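Local coordinates for protein membrane-bound lytic murein transglycosylase A (Burkholderia pseudomallei, PDB 6QK4) that probably cleaves the glycosidic linkage between MurNAc and GlcNAc in peptidoglycan, as a lytic transglycosylase, leaving a 1,6-anhydro bond in MurNAc, at residues R115-Y121 against V176-G180; M183-G189 against F239-M245; G261-L267 against A305-G309. All blocks are in the same frame, centred on the assembly; numbering follows the deposited sequence.

Contact 1: residues R115-Y121 against V176-G180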
loop_
_atom_site.group_PDB
_atom_site.type_symbol
_atom_site.label_atom_id
_atom_site.label_comp_id
_atom_site.label_asym_id
_atom_site.label_seq_id
_atom_site.Cartn_x
_atom_site.Cartn_y
_atom_site.Cartn_z
ATOM N N ARG A 115 -11.302 -22.654 -3.086
ATOM C CA ARG A 115 -10.635 -23.442 -4.116
ATOM C C ARG A 115 -11.611 -24.137 -5.058
ATOM O O ARG A 115 -11.206 -24.591 -6.144
ATOM C CB ARG A 115 -9.699 -24.462 -3.455
ATOM C CG ARG A 115 -8.600 -23.845 -2.555
ATOM C CD ARG A 115 -7.652 -24.913 -1.984
ATOM N NE ARG A 115 -6.534 -24.290 -1.272
ATOM C CZ ARG A 115 -5.397 -23.904 -1.851
ATOM N NH1 ARG A 115 -5.197 -24.089 -3.147
ATOM N NH2 ARG A 115 -4.462 -23.307 -1.135
ATOM N N VAL A 116 -12.894 -24.216 -4.715
ATOM C CA VAL A 116 -13.860 -24.775 -5.644
ATOM C C VAL A 116 -14.958 -23.746 -5.858
ATOM O O VAL A 116 -15.225 -22.906 -4.992
ATOM C CB VAL A 116 -14.445 -26.120 -5.163
ATOM C CG1 VAL A 116 -13.338 -27.020 -4.681
ATOM C CG2 VAL A 116 -15.474 -25.899 -4.079
ATOM N N ARG A 117 -15.577 -23.796 -7.034
ATOM C CA ARG A 117 -16.706 -22.921 -7.309
ATOM C C ARG A 117 -17.921 -23.364 -6.491
ATOM O O ARG A 117 -18.318 -24.528 -6.564
ATOM C CB ARG A 117 -17.009 -22.926 -8.795
ATOM C CG ARG A 117 -18.228 -22.065 -9.101
ATOM C CD ARG A 117 -18.498 -21.865 -10.570
ATOM N NE ARG A 117 -19.240 -23.002 -11.112
ATOM C CZ ARG A 117 -20.572 -23.094 -11.181
ATOM N NH1 ARG A 117 -21.344 -22.101 -10.752
ATOM N NH2 ARG A 117 -21.144 -24.187 -11.696
ATOM N N ARG A 118 -18.490 -22.460 -5.686
ATOM C CA ARG A 118 -19.522 -22.850 -4.731
ATOM C C ARG A 118 -20.069 -21.600 -4.069
ATOM O O ARG A 118 -19.334 -20.637 -3.873
ATOM C CB ARG A 118 -18.966 -23.790 -3.645
ATOM C CG ARG A 118 -18.010 -23.059 -2.689
ATOM C CD ARG A 118 -17.761 -23.743 -1.355
ATOM N NE ARG A 118 -16.884 -24.892 -1.518
ATOM C CZ ARG A 118 -16.134 -25.416 -0.556
ATOM N NH1 ARG A 118 -16.146 -24.893 0.666
ATOM N NH2 ARG A 118 -15.375 -26.474 -0.823
ATOM N N GLY A 119 -21.348 -21.633 -3.688
ATOM C CA GLY A 119 -21.917 -20.543 -2.926
ATOM C C GLY A 119 -21.617 -19.205 -3.581
ATOM O O GLY A 119 -21.787 -19.053 -4.794
ATOM N N PRO A 120 -21.101 -18.234 -2.814
ATOM C CA PRO A 120 -20.871 -16.902 -3.398
ATOM C C PRO A 120 -19.610 -16.856 -4.257
ATOM O O PRO A 120 -19.425 -15.903 -5.036
ATOM C CB PRO A 120 -20.770 -15.990 -2.159
ATOM C CG PRO A 120 -20.119 -16.905 -1.104
ATOM C CD PRO A 120 -20.692 -18.303 -1.405
ATOM N N TYR A 121 -18.792 -17.906 -4.205
ATOM C CA TYR A 121 -17.489 -17.920 -4.866
ATOM C C TYR A 121 -17.679 -18.314 -6.329
ATOM O O TYR A 121 -17.538 -19.473 -6.713
ATOM C CB TYR A 121 -16.566 -18.871 -4.123
ATOM C CG TYR A 121 -16.503 -18.525 -2.664
ATOM C CD1 TYR A 121 -15.975 -17.310 -2.266
ATOM C CD2 TYR A 121 -17.009 -19.379 -1.692
ATOM C CE1 TYR A 121 -15.896 -16.955 -0.931
ATOM C CE2 TYR A 121 -16.948 -19.025 -0.343
ATOM C CZ TYR A 121 -16.387 -17.813 0.030
ATOM O OH TYR A 121 -16.288 -17.433 1.357
ATOM N N VAL A 176 -8.486 -14.716 1.156
ATOM C CA VAL A 176 -8.900 -15.441 2.350
ATOM C C VAL A 176 -9.867 -16.523 1.893
ATOM O O VAL A 176 -10.920 -16.204 1.339
ATOM C CB VAL A 176 -9.565 -14.502 3.359
ATOM C CG1 VAL A 176 -10.121 -15.303 4.510
ATOM C CG2 VAL A 176 -8.552 -13.468 3.840
ATOM N N LEU A 177 -9.488 -17.795 2.077
ATOM C CA LEU A 177 -10.290 -18.908 1.559
ATOM C C LEU A 177 -11.259 -19.439 2.607
ATOM O O LEU A 177 -11.012 -19.340 3.814
ATOM C CB LEU A 177 -9.417 -20.067 1.091
ATOM C CG LEU A 177 -8.431 -19.770 -0.036
ATOM C CD1 LEU A 177 -7.458 -20.935 -0.209
ATOM C CD2 LEU A 177 -9.173 -19.495 -1.328
ATOM N N ASP A 178 -12.337 -20.076 2.126
ATOM C CA ASP A 178 -13.389 -20.531 3.031
ATOM C C ASP A 178 -12.936 -21.721 3.864
ATOM O O ASP A 178 -13.611 -22.054 4.843
ATOM C CB ASP A 178 -14.674 -20.867 2.267
ATOM C CG ASP A 178 -14.511 -22.052 1.306
ATOM O OD1 ASP A 178 -13.366 -22.475 1.027
ATOM O OD2 ASP A 178 -15.542 -22.545 0.820
ATOM N N ASP A 179 -11.840 -22.378 3.456
ATOM C CA ASP A 179 -10.954 -23.191 4.291
ATOM C C ASP A 179 -10.840 -22.696 5.718
ATOM O O ASP A 179 -11.066 -23.438 6.677
ATOM C CB ASP A 179 -9.530 -23.155 3.744
ATOM C CG ASP A 179 -9.202 -24.328 2.899
ATOM O OD1 ASP A 179 -8.000 -24.573 2.669
ATOM O OD2 ASP A 179 -10.140 -24.998 2.455
ATOM N N GLY A 180 -10.458 -21.432 5.842
ATOM C CA GLY A 180 -9.725 -20.948 6.984
ATOM C C GLY A 180 -8.248 -20.764 6.719
ATOM O O GLY A 180 -7.497 -20.495 7.660
HETATM O O HOH W 1 -11.518 -23.420 -0.246
#

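Contact 2: residues M183-G189 against F239-M245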
loop_
_atom_site.group_PDB
_atom_site.type_symbol
_atom_site.label_atom_id
_atom_site.label_comp_id
_atom_site.label_asym_id
_atom_site.label_seq_id
_atom_site.Cartn_x
_atom_site.Cartn_y
_atom_site.Cartn_z
ATOM N N MET A 183 -4.437 -17.672 0.637
ATOM C CA MET A 183 -3.642 -17.903 -0.558
ATOM C C MET A 183 -3.076 -16.576 -1.031
ATOM O O MET A 183 -3.848 -15.655 -1.316
ATOM C CB MET A 183 -4.509 -18.520 -1.651
ATOM C CG MET A 183 -3.739 -18.815 -2.873
ATOM S SD MET A 183 -4.779 -19.279 -4.257
ATOM C CE MET A 183 -3.498 -19.360 -5.425
ATOM N N ARG A 184 -1.750 -16.471 -1.138
ATOM C CA ARG A 184 -1.154 -15.277 -1.743
ATOM C C ARG A 184 -0.998 -15.484 -3.246
ATOM O O ARG A 184 -0.556 -16.541 -3.697
ATOM C CB ARG A 184 0.196 -14.943 -1.101
ATOM C CG ARG A 184 0.056 -14.839 0.390
ATOM C CD ARG A 184 0.804 -13.667 1.041
ATOM N NE ARG A 184 0.333 -13.397 2.416
ATOM C CZ ARG A 184 0.221 -14.312 3.386
ATOM N NH1 ARG A 184 0.570 -15.583 3.175
ATOM N NH2 ARG A 184 -0.220 -13.957 4.582
ATOM N N VAL A 185 -1.396 -14.490 -4.024
ATOM C CA VAL A 185 -1.268 -14.573 -5.472
ATOM C C VAL A 185 -0.369 -13.441 -5.920
ATOM O O VAL A 185 -0.377 -12.365 -5.315
ATOM C CB VAL A 185 -2.630 -14.495 -6.172
ATOM C CG1 VAL A 185 -3.536 -15.645 -5.748
ATOM C CG2 VAL A 185 -3.307 -13.134 -5.955
ATOM N N GLY A 186 0.430 -13.703 -6.959
ATOM C CA GLY A 186 1.291 -12.706 -7.561
ATOM C C GLY A 186 1.193 -12.727 -9.077
ATOM O O GLY A 186 0.347 -13.436 -9.640
ATOM N N TYR A 187 2.049 -11.959 -9.739
ATOM C CA TYR A 187 1.861 -11.631 -11.146
ATOM C C TYR A 187 2.216 -12.834 -12.007
ATOM O O TYR A 187 3.253 -13.460 -11.809
ATOM C CB TYR A 187 2.709 -10.412 -11.516
ATOM C CG TYR A 187 2.707 -10.032 -12.991
ATOM C CD1 TYR A 187 1.741 -9.147 -13.520
ATOM C CD2 TYR A 187 3.670 -10.556 -13.865
ATOM C CE1 TYR A 187 1.751 -8.793 -14.873
ATOM C CE2 TYR A 187 3.682 -10.209 -15.231
ATOM C CZ TYR A 187 2.725 -9.336 -15.717
ATOM O OH TYR A 187 2.749 -8.996 -17.050
ATOM N N GLY A 188 1.325 -13.171 -12.933
ATOM C CA GLY A 188 1.430 -14.378 -13.714
ATOM C C GLY A 188 1.374 -14.104 -15.199
ATOM O O GLY A 188 1.271 -15.052 -15.979
ATOM N N GLY A 189 1.439 -12.845 -15.614
ATOM C CA GLY A 189 1.451 -12.520 -17.030
ATOM C C GLY A 189 0.205 -11.758 -17.454
ATOM O O GLY A 189 -0.720 -11.529 -16.673
ATOM N N PHE A 239 -6.021 -8.065 -19.617
ATOM C CA PHE A 239 -6.324 -9.234 -18.782
ATOM C C PHE A 239 -5.055 -9.736 -18.096
ATOM O O PHE A 239 -4.078 -10.090 -18.765
ATOM C CB PHE A 239 -6.953 -10.386 -19.595
ATOM C CG PHE A 239 -7.703 -11.356 -18.741
ATOM C CD1 PHE A 239 -9.033 -11.093 -18.390
ATOM C CD2 PHE A 239 -7.071 -12.469 -18.214
ATOM C CE1 PHE A 239 -9.725 -11.988 -17.566
ATOM C CE2 PHE A 239 -7.737 -13.356 -17.369
ATOM C CZ PHE A 239 -9.066 -13.098 -17.033
ATOM N N VAL A 240 -5.093 -9.867 -16.766
ATOM C CA VAL A 240 -3.918 -10.229 -15.989
ATOM C C VAL A 240 -4.113 -11.609 -15.388
ATOM O O VAL A 240 -5.192 -11.926 -14.878
ATOM C CB VAL A 240 -3.672 -9.165 -14.904
ATOM C CG1 VAL A 240 -2.568 -9.588 -13.913
ATOM C CG2 VAL A 240 -3.413 -7.801 -15.561
ATOM N N PHE A 241 -3.063 -12.430 -15.453
ATOM C CA PHE A 241 -3.028 -13.775 -14.916
ATOM C C PHE A 241 -2.233 -13.782 -13.624
ATOM O O PHE A 241 -1.518 -12.832 -13.312
ATOM C CB PHE A 241 -2.389 -14.734 -15.904
ATOM C CG PHE A 241 -3.100 -14.773 -17.221
ATOM C CD1 PHE A 241 -4.222 -15.563 -17.367
ATOM C CD2 PHE A 241 -2.676 -13.972 -18.269
ATOM C CE1 PHE A 241 -4.908 -15.609 -18.596
ATOM C CE2 PHE A 241 -3.337 -13.997 -19.483
ATOM C CZ PHE A 241 -4.456 -14.821 -19.648
ATOM N N PHE A 242 -2.361 -14.873 -12.889
ATOM C CA PHE A 242 -1.795 -14.960 -11.546
ATOM C C PHE A 242 -1.039 -16.267 -11.352
ATOM O O PHE A 242 -1.287 -17.273 -12.024
ATOM C CB PHE A 242 -2.893 -14.870 -10.476
ATOM C CG PHE A 242 -3.601 -13.561 -10.485
ATOM C CD1 PHE A 242 -3.038 -12.467 -9.822
ATOM C CD2 PHE A 242 -4.793 -13.395 -11.166
ATOM C CE1 PHE A 242 -3.695 -11.204 -9.849
ATOM C CE2 PHE A 242 -5.465 -12.150 -11.199
ATOM C CZ PHE A 242 -4.918 -11.065 -10.547
ATOM N N ARG A 243 -0.124 -16.237 -10.388
ATOM C CA ARG A 243 0.541 -17.419 -9.881
ATOM C C ARG A 243 0.343 -17.452 -8.370
ATOM O O ARG A 243 0.280 -16.401 -7.724
ATOM C CB ARG A 243 2.036 -17.406 -10.279
ATOM C CG ARG A 243 3.007 -16.880 -9.237
ATOM C CD ARG A 243 4.440 -16.809 -9.803
ATOM N NE ARG A 243 5.420 -16.260 -8.858
ATOM C CZ ARG A 243 5.947 -15.040 -8.944
ATOM N NH1 ARG A 243 5.577 -14.227 -9.925
ATOM N NH2 ARG A 243 6.835 -14.628 -8.046
ATOM N N GLU A 244 0.176 -18.661 -7.820
ATOM C CA GLU A 244 0.179 -18.840 -6.372
ATOM C C GLU A 244 1.590 -18.701 -5.843
ATOM O O GLU A 244 2.538 -19.266 -6.403
ATOM C CB GLU A 244 -0.358 -20.213 -5.970
ATOM C CG GLU A 244 -0.306 -20.448 -4.443
ATOM C CD GLU A 244 -1.294 -21.513 -3.950
ATOM O OE1 GLU A 244 -1.730 -22.357 -4.755
ATOM O OE2 GLU A 244 -1.653 -21.491 -2.753
ATOM N N MET A 245 1.717 -17.960 -4.731
ATOM C CA MET A 245 2.955 -17.613 -4.074
ATOM C C MET A 245 3.270 -18.600 -2.950
ATOM O O MET A 245 2.363 -19.208 -2.360
ATOM C CB MET A 245 2.874 -16.190 -3.514
ATOM C CG MET A 245 2.698 -15.090 -4.566
ATOM S SD MET A 245 3.968 -15.144 -5.868
ATOM C CE MET A 245 5.327 -14.280 -5.034
HETATM O O HOH W 2 -0.060 -18.822 -0.789
#

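Contact 3: residues G261-L267 against A305-G309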
loop_
_atom_site.group_PDB
_atom_site.type_symbol
_atom_site.label_atom_id
_atom_site.label_comp_id
_atom_site.label_asym_id
_atom_site.label_seq_id
_atom_site.Cartn_x
_atom_site.Cartn_y
_atom_site.Cartn_z
ATOM N N GLY A 261 7.411 -7.127 3.296
ATOM C CA GLY A 261 8.060 -6.176 2.424
ATOM C C GLY A 261 9.540 -6.461 2.272
ATOM O O GLY A 261 10.048 -7.523 2.660
ATOM N N ALA A 262 10.261 -5.466 1.751
ATOM C CA ALA A 262 11.663 -5.679 1.372
ATOM C C ALA A 262 12.569 -5.833 2.594
ATOM O O ALA A 262 13.673 -6.410 2.510
ATOM C CB ALA A 262 12.152 -4.502 0.521
ATOM N N LEU A 263 12.157 -5.281 3.731
ATOM C CA LEU A 263 12.911 -5.462 4.955
ATOM C C LEU A 263 12.779 -6.898 5.489
ATOM O O LEU A 263 13.614 -7.350 6.282
ATOM C CB LEU A 263 12.473 -4.386 5.995
ATOM C CG LEU A 263 13.147 -4.489 7.406
ATOM C CD1 LEU A 263 14.699 -4.301 7.378
ATOM C CD2 LEU A 263 12.542 -3.409 8.362
ATOM N N GLY A 264 11.841 -7.664 4.987
ATOM C CA GLY A 264 11.662 -9.020 5.438
ATOM C C GLY A 264 10.667 -9.197 6.549
ATOM O O GLY A 264 10.562 -10.314 7.074
ATOM N N VAL A 265 9.912 -8.147 6.896
ATOM C CA VAL A 265 8.972 -8.223 8.006
ATOM C C VAL A 265 7.600 -7.845 7.496
ATOM O O VAL A 265 7.484 -7.056 6.556
ATOM C CB VAL A 265 9.409 -7.322 9.190
ATOM C CG1 VAL A 265 10.745 -7.797 9.682
ATOM C CG2 VAL A 265 9.492 -5.837 8.799
ATOM N N PRO A 266 6.545 -8.331 8.130
ATOM C CA PRO A 266 5.181 -7.899 7.761
ATOM C C PRO A 266 5.019 -6.388 7.927
ATOM O O PRO A 266 5.422 -5.811 8.945
ATOM C CB PRO A 266 4.294 -8.631 8.771
ATOM C CG PRO A 266 5.110 -9.754 9.307
ATOM C CD PRO A 266 6.569 -9.304 9.237
ATOM N N LEU A 267 4.443 -5.755 6.925
ATOM C CA LEU A 267 4.124 -4.307 7.002
ATOM C C LEU A 267 2.980 -4.027 7.969
ATOM O O LEU A 267 2.022 -4.795 8.074
ATOM C CB LEU A 267 3.761 -3.791 5.609
ATOM C CG LEU A 267 4.800 -4.071 4.518
ATOM C CD1 LEU A 267 4.359 -3.585 3.148
ATOM C CD2 LEU A 267 6.070 -3.360 4.915
ATOM N N ALA A 305 10.640 2.904 7.495
ATOM C CA ALA A 305 11.000 2.531 6.118
ATOM C C ALA A 305 11.226 1.028 6.034
ATOM O O ALA A 305 12.255 0.516 6.484
ATOM C CB ALA A 305 12.253 3.317 5.705
ATOM N N GLN A 306 10.226 0.294 5.511
ATOM C CA GLN A 306 10.235 -1.151 5.599
ATOM C C GLN A 306 9.943 -1.748 4.253
ATOM O O GLN A 306 9.729 -2.971 4.183
ATOM C CB GLN A 306 9.236 -1.676 6.652
ATOM C CG GLN A 306 9.609 -1.106 8.095
ATOM C CD GLN A 306 8.694 -1.614 9.212
ATOM O OE1 GLN A 306 7.460 -1.720 9.043
ATOM N NE2 GLN A 306 9.269 -1.763 10.401
ATOM N N ASP A 307 9.973 -0.943 3.189
ATOM C CA ASP A 307 9.666 -1.519 1.874
ATOM C C ASP A 307 10.325 -0.640 0.828
ATOM O O ASP A 307 10.803 0.448 1.122
ATOM C CB ASP A 307 8.124 -1.636 1.665
ATOM C CG ASP A 307 7.725 -2.789 0.663
ATOM O OD1 ASP A 307 8.619 -3.500 0.131
ATOM O OD2 ASP A 307 6.485 -2.930 0.417
ATOM N N VAL A 308 10.352 -1.129 -0.422
ATOM C CA VAL A 308 10.812 -0.346 -1.560
ATOM C C VAL A 308 9.806 -0.558 -2.684
ATOM O O VAL A 308 8.939 -1.436 -2.600
ATOM C CB VAL A 308 12.237 -0.781 -2.019
ATOM C CG1 VAL A 308 13.252 -0.749 -0.851
ATOM C CG2 VAL A 308 12.193 -2.140 -2.656
ATOM N N GLY A 309 9.929 0.229 -3.753
ATOM C CA GLY A 309 9.044 0.053 -4.892
ATOM C C GLY A 309 9.639 0.588 -6.171
ATOM O O GLY A 309 10.420 1.540 -6.162
HETATM O O HOH W 3 9.319 -5.530 5.272
HETATM O O HOH W 4 5.781 -3.474 10.423
#

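Contact 1: residues R115-Y121 against V176-G180
Arg118 and Asp178 make the charged part of this surface contact. The two side chains come from opposite directions, and NH1 forms a salt bridge with Asp178 OD2. The planes of guanidinium and carboxylate are 52° apart. The modelled separation of Arg118 NH1 and Asp178 OD2, 2.4 Å, is unusually short, and its exact value is doubtful. The Arg118 chain bends at its third torsion (chi3 75°), which turns the guanidinium toward Asp178. Arg115 NE lies 4.2 Å from Asp179 OD1, too far for a salt bridge. The carboxylate oxygen is near the guanidinium plane, at its edge. Arg115 NH2 also has a long, weak ion pair with Glu244.

One water links the segments by hydrogen bonds. It accepts from Arg115 N at 2.9 Å and donates to Asp178 OD1, with a weak further bond to Asp179 OD2. Its separation from Asp178 OD1 is likewise unusually short and doubtful in value.

The remaining contacts are van der Waals. Leu177 CD1 lies 3.6 Å from Arg115 NE, where the two side chains cross at about a right angle. The Tyr121 ring meets Asp178 CB with CE2 and OH, both at 3.9 Å. One face of this ring is covered by Pro120 CG, over its centre, and Arg118 CG lies at its edge.

Residues Arg118 to Tyr121 form a type II' beta turn with Gly119 in its second position. In the other segment, Gly180 N bonds to Leu177 O as the chain turns between strands 173-177 and 182-190. The contact thus joins the loop after strand 101-114 to the turn of a beta hairpin, within the MltA specific insert domain.

Contact 2: residues M183-G189 against F239-M245
The Phe241 ring meets Gly189 with its edge: CD2 is 3.5 Å from Gly189 O. One face of the ring carries Phe239 CD2, offset toward the rim, and the Phe241 and Trp128 rings meet edge-to-face. The Phe242 ring also turns an edge to a carbonyl, with CD1 3.5 Å from Gly186 O. Val185 CG2 touches that same CD1 obliquely. The Tyr187 ring has Gly189 N over the rim of one face. The edge of the Arg243 guanidinium reaches Tyr187 O through NH1, in a weak hydrogen bond.

The backbones pair as antiparallel strands in the MltA specific insert domain, where strand 182-190 lies between 173-177 and 240-244. Gly186 and Arg243 are a hydrogen-bonded pair. Gly186 N donates to Arg243 O at 2.8 Å, nearly along the C=O axis, while Arg243 N comes back to Gly186 O from above the carbonyl plane. Met245 N bonds to Arg184 O. Further on, Gly188 N donates to Phe241 O, and Phe241 N donates to Gly189 O at 2.8 Å. Two glycines thus face one phenylalanine, a beta bulge.

Met183 crosses Glu244 at about a right angle. Its extended chain, with CG anti to N (chi1 -178°), brings CE to 3.3 Å from Glu244 CB. Met245 CG lies 3.6 Å from Gly186 N, and the bends beyond it lead the end of the chain away. A water bridges Arg184 N and Met245 O.

Contact 3: residues G261-L267 against A305-G309
Asp307 takes the backbone of residues 261-267 with one carboxylate oxygen. Ala262 N donates to Asp307 OD1 at 3.0 Å, from above the carboxylate plane (52° out of it). Val308 N gives the same oxygen a weak second bond. The other oxygen, OD2, is satisfied by Tyr106 OH, and Leu267 CD1 lies 3.5 Å from it. Each carboxylate oxygen therefore has its own partner, which should limit rotation of the group. Asp307 is probably one of the aspartates for which the 3D family is named.

Gln306 is held at its backbone and at its end. Its carbonyl O accepts a weak bond from Leu263 N at 3.4 Å and a better one from a water at 2.8 Å. That water also donates to Val265 O. The side chain extends beyond CG (chi2 -178°), which carries the amide to a second set of partners. Gln306 OE1 accepts from Ser272 OG and from a second water, which also donates to Pro266 O. NE2 is bonded to Asn51 OD1 and Ala47 O.

Residues Gly261 to Gly264 form a type I beta turn, closed by Gly264 N on Gly261 O. Leu263 projects from it, and its CD2 touches Gln306 CG at 3.7 Å. Leu267 CD2 is 4.0 Å from Gln306 CB. Ala262 CB meets Val308 CG2.

The loop lies between helix 44-55, which takes Leu263 and Val265, and strand 298-307. That strand pairs in parallel with strand 272-274, against which Leu267 and Asp307 also pack.

Contacts 1 and 2 both lie in the MltA specific insert domain, with centres about 17 Å apart. They touch directly. Leu177 CD1 is 4.1 Å from Met183 CB, across the neighbouring strands 173-177 and 182-190. Contact 3 belongs to the other part of the molecule, where segment 305-309 lies in the 3D domain. Its centre is about 20 Å from that of contact 2 and about 30 Å from that of contact 1. The nearest atoms of contacts 2 and 3 are about 8 Å apart. As in other MltA enzymes, peptidoglycan probably binds in the groove between the two parts.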